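Local coordinates for peptidoglycan glycosyltransferase (Atopobium parvulum, PDB 4OVD), which is a penicillin-binding protein, pairing a dimerisation domain of that family with a penicillin-binding transpeptidase domain, at residues A[299-304]-A[354-359]; A[328-333]-A[405-410]. One frame throughout, in Å; residues are numbered along the deposited sequence.

Contact 1 of 2, residues A[299-304]-A[354-359]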
ATOM      1  N   VAL A 299      -2.393  11.439  -8.297  1.00 28.45           N
ATOM      2  CA  VAL A 299      -1.508  12.197  -7.406  1.00 32.70           C
ATOM      3  C   VAL A 299      -0.063  12.148  -7.940  1.00 33.57           C
ATOM      4  O   VAL A 299       0.707  13.105  -7.804  1.00 31.42           O
ATOM      5  CB  VAL A 299      -1.634  11.580  -6.021  1.00 33.54           C
ATOM      6  CG1 VAL A 299      -0.492  12.035  -5.137  1.00 39.80           C
ATOM      7  CG2 VAL A 299      -3.002  11.971  -5.441  1.00 33.90           C
ATOM      8  N   ILE A 300       0.285  11.024  -8.570  1.00 29.79           N
ATOM      9  CA  ILE A 300       1.599  10.855  -9.200  1.00 32.79           C
ATOM     10  C   ILE A 300       1.690  11.738 -10.436  1.00 32.59           C
ATOM     11  O   ILE A 300       2.615  12.484 -10.627  1.00 28.28           O
ATOM     12  CB  ILE A 300       1.829   9.346  -9.503  1.00 29.82           C
ATOM     13  CG1 ILE A 300       1.973   8.673  -8.138  1.00 33.76           C
ATOM     14  CG2 ILE A 300       3.094   9.107 -10.240  1.00 29.50           C
ATOM     15  CD1 ILE A 300       1.708   7.221  -8.095  1.00 41.76           C
ATOM     16  N   THR A 301       0.695  11.664 -11.296  1.00 29.68           N
ATOM     17  CA  THR A 301       0.672  12.480 -12.487  1.00 28.08           C
ATOM     18  C   THR A 301       0.751  13.960 -12.156  1.00 30.16           C
ATOM     19  O   THR A 301       1.485  14.723 -12.822  1.00 31.05           O
ATOM     20  CB  THR A 301      -0.606  12.214 -13.241  1.00 33.47           C
ATOM     21  OG1 THR A 301      -0.654  10.793 -13.505  1.00 31.92           O
ATOM     22  CG2 THR A 301      -0.693  13.138 -14.489  1.00 33.33           C
ATOM     23  N   THR A 302      -0.013  14.422 -11.161  1.00 26.54           N
ATOM     24  CA  THR A 302       0.037  15.868 -10.873  1.00 27.75           C
ATOM     25  C   THR A 302       1.337  16.233 -10.210  1.00 28.56           C
ATOM     26  O   THR A 302       1.863  17.336 -10.439  1.00 31.56           O
ATOM     27  CB  THR A 302      -1.175  16.312 -10.036  1.00 31.47           C
ATOM     28  OG1 THR A 302      -1.307  15.399  -8.948  1.00 31.60           O
ATOM     29  CG2 THR A 302      -2.453  16.118 -10.793  1.00 33.67           C
ATOM     30  N   SER A 303       1.840  15.368  -9.340  1.00 29.82           N
ATOM     31  CA  SER A 303       3.151  15.628  -8.749  1.00 32.74           C
ATOM     32  C   SER A 303       4.257  15.825  -9.798  1.00 35.25           C
ATOM     33  O   SER A 303       5.095  16.724  -9.686  1.00 31.89           O
ATOM     34  CB  SER A 303       3.551  14.485  -7.854  1.00 34.99           C
ATOM     35  OG  SER A 303       2.659  14.498  -6.778  1.00 35.49           O
ATOM     36  N   ILE A 304       4.282  14.977 -10.804  1.00 30.64           N
ATOM     37  CA  ILE A 304       5.272  15.079 -11.846  1.00 34.58           C
ATOM     38  C   ILE A 304       5.230  16.411 -12.605  1.00 34.69           C
ATOM     39  O   ILE A 304       6.277  16.996 -12.842  1.00 35.42           O
ATOM     40  CB  ILE A 304       5.118  13.898 -12.822  1.00 33.29           C
ATOM     41  CG1 ILE A 304       5.496  12.606 -12.131  1.00 31.15           C
ATOM     42  CG2 ILE A 304       6.025  14.068 -14.027  1.00 36.62           C
ATOM     43  CD1 ILE A 304       5.063  11.383 -12.971  1.00 34.56           C
ATOM     44  N   VAL A 354     -10.283  12.913 -18.234  1.00 29.24           N
ATOM     45  CA  VAL A 354      -9.984  13.735 -19.379  1.00 32.26           C
ATOM     46  C   VAL A 354      -8.929  14.802 -19.076  1.00 33.46           C
ATOM     47  O   VAL A 354      -8.001  15.002 -19.834  1.00 30.03           O
ATOM     48  CB  VAL A 354     -11.233  14.411 -19.940  1.00 34.33           C
ATOM     49  CG1 VAL A 354     -10.855  15.294 -21.131  1.00 38.14           C
ATOM     50  CG2 VAL A 354     -12.214  13.360 -20.459  1.00 37.05           C
ATOM     51  N   GLY A 355      -9.060  15.437 -17.932  1.00 32.89           N
ATOM     52  CA  GLY A 355      -8.125  16.503 -17.533  1.00 32.10           C
ATOM     53  C   GLY A 355      -6.734  15.906 -17.359  1.00 33.08           C
ATOM     54  O   GLY A 355      -5.745  16.528 -17.781  1.00 37.89           O
HETATM   55  N   MSE A 356      -6.637  14.735 -16.697  1.00 28.82           N
HETATM   56  CA  MSE A 356      -5.336  14.081 -16.521  1.00 29.37           C
HETATM   57  C   MSE A 356      -4.668  13.743 -17.832  1.00 31.28           C
HETATM   58  O   MSE A 356      -3.459  14.021 -18.082  1.00 30.30           O
HETATM   59  CB  MSE A 356      -5.522  12.814 -15.728  1.00 29.69           C
HETATM   60  CG  MSE A 356      -5.786  12.961 -14.261  1.00 34.00           C
HETATM   61 SE   MSE A 356      -4.487  14.032 -13.287  0.51 25.38          SE
HETATM   62  CE  MSE A 356      -5.451  15.627 -13.014  1.00 29.66           C
ATOM     63  N   ALA A 357      -5.450  13.226 -18.752  1.00 33.17           N
ATOM     64  CA  ALA A 357      -4.851  12.847 -20.066  1.00 31.78           C
ATOM     65  C   ALA A 357      -4.438  14.115 -20.793  1.00 34.09           C
ATOM     66  O   ALA A 357      -3.498  14.108 -21.566  1.00 35.93           O
ATOM     67  CB  ALA A 357      -5.847  12.101 -20.910  1.00 30.41           C
ATOM     68  N   PHE A 358      -5.211  15.173 -20.647  1.00 31.27           N
ATOM     69  CA  PHE A 358      -4.868  16.426 -21.260  1.00 33.80           C
ATOM     70  C   PHE A 358      -3.538  16.920 -20.688  1.00 35.25           C
ATOM     71  O   PHE A 358      -2.594  17.307 -21.435  1.00 33.31           O
ATOM     72  CB  PHE A 358      -5.954  17.456 -20.994  1.00 35.27           C
ATOM     73  CG  PHE A 358      -5.570  18.833 -21.388  1.00 39.88           C
ATOM     74  CD1 PHE A 358      -4.917  19.660 -20.477  1.00 38.20           C
ATOM     75  CD2 PHE A 358      -5.912  19.346 -22.635  1.00 47.19           C
ATOM     76  CE1 PHE A 358      -4.544  20.950 -20.823  1.00 41.76           C
ATOM     77  CE2 PHE A 358      -5.549  20.646 -22.971  1.00 48.26           C
ATOM     78  CZ  PHE A 358      -4.831  21.439 -22.063  1.00 39.39           C
ATOM     79  N   LEU A 359      -3.419  16.836 -19.370  1.00 33.33           N
ATOM     80  CA  LEU A 359      -2.187  17.343 -18.737  1.00 33.63           C
ATOM     81  C   LEU A 359      -0.990  16.590 -19.230  1.00 36.45           C
ATOM     82  O   LEU A 359       0.014  17.173 -19.628  1.00 36.50           O
ATOM     83  CB  LEU A 359      -2.273  17.261 -17.227  1.00 34.13           C
ATOM     84  CG  LEU A 359      -3.253  18.205 -16.518  1.00 36.38           C
ATOM     85  CD1 LEU A 359      -3.167  17.907 -15.045  1.00 35.86           C
ATOM     86  CD2 LEU A 359      -2.892  19.658 -16.806  1.00 38.33           C
TER
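Thr301 and Thr302 present their methyl groups to the bent chain of Met356 where helix 298-307 packs on helix 353-364, in the helical part of the penicillin-binding transpeptidase domain. The first helix starts at Lys298, the lysine of the family's SxxK motif; the second begins at the asparagine of the SxN motif. The backbones come nearest at Thr301 and Met356, whose CA atoms are 7.4 Å apart. Met356, modelled as selenomethionine, folds at chi2 and chi3 and crosses both threonines at a slant. Thr302 CG2 meets it twice, at 3.8 Å from Met356 SE and equally from Met356 CE. Thr301 CG2 touches the same selenium more loosely, 4.1 Å from Met356 SE. Thr301 has OG1 beside its backbone N (chi1 -56°), which leaves CG2 anti to that N and turned to helix 353-364, while OG1 bonds to the carbonyl of Ala409. Thr302 is rotated differently, at chi1 48°: OG1 lies between its own N and carbonyl carbon, where it pairs with Lys298 O and Glu464 OE1. Both hydroxyls thus have polar partners, leaving an apolar interface. Met347 of helix 344-350 packs on Met356 and Leu359. One turn of the first helix carries an extra link: Val299 O accepts both Ser303 N and Ser303 OG, the hydroxyl at 2.6 Å and tilted 22° from the carbonyl plane.

Contact 2 of 2, residues A[328-333]-A[405-410]; sequences NKVTDD and GGNMAF
Val330 reaches from strand 328-331 toward Phe410, which follows helix 404-408 in the chain, and the two side chains approach from opposite directions. Both valine methyls bear on the CE1-CZ side of the ring: Val330 CG1 lies 3.6 Å from Phe410 CE1 and 3.7 Å from Phe410 CZ, and Val330 CG2 is 3.8 Å from Phe410 CZ. The approach of CG1 is oblique to the ring. Asn407 adds a looser touch, its OD1 4.2 Å from Val330 CG2. The ring owes its place to an uncommon first torsion, chi1 56°, which sets CG between the backbone N and the carbonyl carbon. One ring face then meets the backbone of the preceding turn, with Asn407 O 3.7 Å above the plane of Phe410 and offset toward the rim. Asn407 O also accepts Phe410 N, at 3.1 Å. Further out, Val330 is fixed by backbone hydrogen bonds to Leu323 in the two-stranded antiparallel hairpin with strand 322-325, and Val325 of that strand packs on both Val330 and Asn407. Asn353, the asparagine of the SxN motif of this family, touches Val330 and Phe410 alike. Further along the chain, Asp332 forms a salt bridge with Arg336 and a hydrogen bond with Ser352 OG. No hydrogen bond spans the two segments, so the hairpin is held against segment 405-410 here by apolar packing.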
ATOM      1  N   ASN A 328      -8.767   5.526 -29.028  1.00 72.87           N
ATOM      2  CA  ASN A 328      -9.915   5.398 -28.144  1.00 70.02           C
ATOM      3  C   ASN A 328     -10.145   6.739 -27.485  1.00 69.38           C
ATOM      4  O   ASN A 328      -9.215   7.548 -27.367  1.00 58.07           O
ATOM      5  CB  ASN A 328      -9.680   4.330 -27.075  1.00 77.72           C
ATOM      6  CG  ASN A 328      -9.853   2.921 -27.606  1.00 84.16           C
ATOM      7  OD1 ASN A 328      -9.947   2.692 -28.814  1.00 78.99           O
ATOM      8  ND2 ASN A 328      -9.921   1.966 -26.693  1.00 90.43           N
ATOM      9  N   LYS A 329     -11.374   6.976 -27.046  1.00 63.63           N
ATOM     10  CA  LYS A 329     -11.689   8.252 -26.456  1.00 63.82           C
ATOM     11  C   LYS A 329     -11.646   8.141 -24.929  1.00 60.21           C
ATOM     12  O   LYS A 329     -11.851   7.071 -24.370  1.00 60.56           O
ATOM     13  CB  LYS A 329     -13.024   8.768 -27.001  1.00 72.93           C
ATOM     14  CG  LYS A 329     -14.234   7.927 -26.647  1.00 93.19           C
ATOM     15  CD  LYS A 329     -15.513   8.394 -27.341  1.00104.27           C
ATOM     16  CE  LYS A 329     -15.510   8.125 -28.846  1.00119.17           C
ATOM     17  NZ  LYS A 329     -16.809   8.465 -29.507  1.00115.80           N
ATOM     18  N   VAL A 330     -11.231   9.201 -24.252  1.00 53.33           N
ATOM     19  CA  VAL A 330     -11.233   9.212 -22.793  1.00 42.94           C
ATOM     20  C   VAL A 330     -12.430  10.090 -22.472  1.00 42.50           C
ATOM     21  O   VAL A 330     -12.684  11.080 -23.165  1.00 39.80           O
ATOM     22  CB  VAL A 330      -9.931   9.775 -22.251  1.00 44.15           C
ATOM     23  CG1 VAL A 330      -9.934   9.910 -20.717  1.00 42.28           C
ATOM     24  CG2 VAL A 330      -8.816   8.875 -22.687  1.00 46.82           C
ATOM     25  N   THR A 331     -13.180   9.697 -21.450  1.00 37.77           N
ATOM     26  CA  THR A 331     -14.343  10.413 -20.993  1.00 38.93           C
ATOM     27  C   THR A 331     -14.423  10.435 -19.461  1.00 39.35           C
ATOM     28  O   THR A 331     -13.755   9.691 -18.784  1.00 46.25           O
ATOM     29  CB  THR A 331     -15.664   9.735 -21.450  1.00 46.08           C
ATOM     30  OG1 THR A 331     -15.666   8.369 -20.993  1.00 44.52           O
ATOM     31  CG2 THR A 331     -15.847   9.789 -22.927  1.00 48.25           C
ATOM     32  N   ASP A 332     -15.217  11.359 -18.954  1.00 46.61           N
ATOM     33  CA  ASP A 332     -15.540  11.496 -17.553  1.00 53.52           C
ATOM     34  C   ASP A 332     -17.065  11.090 -17.392  1.00 62.60           C
ATOM     35  O   ASP A 332     -17.930  11.480 -18.214  1.00 50.19           O
ATOM     36  CB  ASP A 332     -15.446  12.995 -17.115  1.00 51.01           C
ATOM     37  CG  ASP A 332     -13.992  13.565 -17.066  1.00 57.26           C
ATOM     38  OD1 ASP A 332     -13.103  12.718 -17.064  1.00 39.36           O
ATOM     39  OD2 ASP A 332     -13.763  14.850 -16.959  1.00 50.94           O
ATOM     40  N   ASP A 333     -17.396  10.356 -16.335  1.00 72.31           N
ATOM     41  CA  ASP A 333     -18.822  10.035 -15.985  1.00 79.02           C
ATOM     42  C   ASP A 333     -19.376  11.289 -15.225  1.00 79.74           C
ATOM     43  O   ASP A 333     -19.211  11.415 -14.000  1.00 67.10           O
ATOM     44  CB  ASP A 333     -18.882   8.763 -15.128  1.00 87.98           C
ATOM     45  CG  ASP A 333     -18.115   8.906 -13.782  1.00102.98           C
ATOM     46  OD1 ASP A 333     -17.475   9.971 -13.562  1.00 99.43           O
ATOM     47  OD2 ASP A 333     -18.098   7.945 -12.974  1.00115.54           O
ATOM     48  N   GLY A 405       0.921   7.176 -22.629  1.00 39.64           N
ATOM     49  CA  GLY A 405       1.075   8.229 -21.660  1.00 42.26           C
ATOM     50  C   GLY A 405      -0.272   8.751 -21.190  1.00 37.28           C
ATOM     51  O   GLY A 405      -0.544   8.847 -20.023  1.00 34.94           O
ATOM     52  N   GLY A 406      -1.134   9.085 -22.125  1.00 38.16           N
ATOM     53  CA  GLY A 406      -2.464   9.624 -21.752  1.00 36.92           C
ATOM     54  C   GLY A 406      -3.261   8.744 -20.859  1.00 36.98           C
ATOM     55  O   GLY A 406      -3.951   9.212 -19.943  1.00 36.58           O
ATOM     56  N   ASN A 407      -3.201   7.436 -21.135  1.00 36.84           N
ATOM     57  CA  ASN A 407      -3.905   6.471 -20.295  1.00 39.40           C
ATOM     58  C   ASN A 407      -3.263   6.295 -18.928  1.00 31.84           C
ATOM     59  O   ASN A 407      -3.922   6.205 -17.877  1.00 30.80           O
ATOM     60  CB  ASN A 407      -4.014   5.110 -21.002  1.00 40.20           C
ATOM     61  CG  ASN A 407      -4.916   5.132 -22.214  1.00 45.89           C
ATOM     62  OD1 ASN A 407      -5.846   5.893 -22.308  1.00 50.74           O
ATOM     63  ND2 ASN A 407      -4.610   4.270 -23.167  1.00 54.05           N
HETATM   64  N   MSE A 408      -1.962   6.166 -18.916  1.00 29.98           N
HETATM   65  CA  MSE A 408      -1.257   6.040 -17.641  1.00 34.76           C
HETATM   66  C   MSE A 408      -1.476   7.247 -16.742  1.00 37.96           C
HETATM   67  O   MSE A 408      -1.457   7.129 -15.504  1.00 35.15           O
HETATM   68  CB  MSE A 408       0.240   5.933 -17.835  1.00 33.99           C
HETATM   69  CG  MSE A 408       0.514   4.512 -18.326  1.00 37.07           C
HETATM   70 SE   MSE A 408       2.486   4.331 -18.641  0.60 36.45          SE
HETATM   71  CE  MSE A 408       2.784   4.178 -16.770  1.00 39.49           C
ATOM     72  N   ALA A 409      -1.747   8.401 -17.349  1.00 31.53           N
ATOM     73  CA  ALA A 409      -1.963   9.644 -16.569  1.00 30.06           C
ATOM     74  C   ALA A 409      -3.100   9.480 -15.610  1.00 32.76           C
ATOM     75  O   ALA A 409      -3.115  10.164 -14.590  1.00 29.87           O
ATOM     76  CB  ALA A 409      -2.246  10.808 -17.505  1.00 32.23           C
ATOM     77  N   PHE A 410      -4.134   8.683 -15.992  1.00 28.70           N
ATOM     78  CA  PHE A 410      -5.254   8.452 -15.097  1.00 30.10           C
ATOM     79  C   PHE A 410      -5.253   7.052 -14.554  1.00 35.43           C
ATOM     80  O   PHE A 410      -6.280   6.526 -14.092  1.00 32.63           O
ATOM     81  CB  PHE A 410      -6.616   8.854 -15.688  1.00 31.87           C
ATOM     82  CG  PHE A 410      -6.978   8.227 -16.996  1.00 30.19           C
ATOM     83  CD1 PHE A 410      -6.602   8.786 -18.162  1.00 34.37           C
ATOM     84  CD2 PHE A 410      -7.841   7.152 -17.037  1.00 38.21           C
ATOM     85  CE1 PHE A 410      -6.978   8.272 -19.369  1.00 35.44           C
ATOM     86  CE2 PHE A 410      -8.268   6.636 -18.244  1.00 35.22           C
ATOM     87  CZ  PHE A 410      -7.813   7.200 -19.428  1.00 38.09           C
TER

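How the contacts relate
Contacts 1 and 2 have centres 10 Å apart in one part of the transpeptidase domain, and their segments alternate along the chain. They are joined directly by probable hydrogen bonds at two places: Thr301 OG1 lies 2.8 Å from Ala409 O, and Val354 N lies 3.1 Å from Asp332 OD1. Packing completes the junction, with Met356 O 3.5 Å from Ala409 CB and Val354 CG2 3.6 Å from Val330 O. Segment 299-304 directly follows the SxxK lysine and segment 354-359 the SxN asparagine, so contact 1 probably lies close to the active-site motifs. The side chains of Met356 and Phe410 each lie about 10 Å from the bound calcium ion, too far to coordinate it.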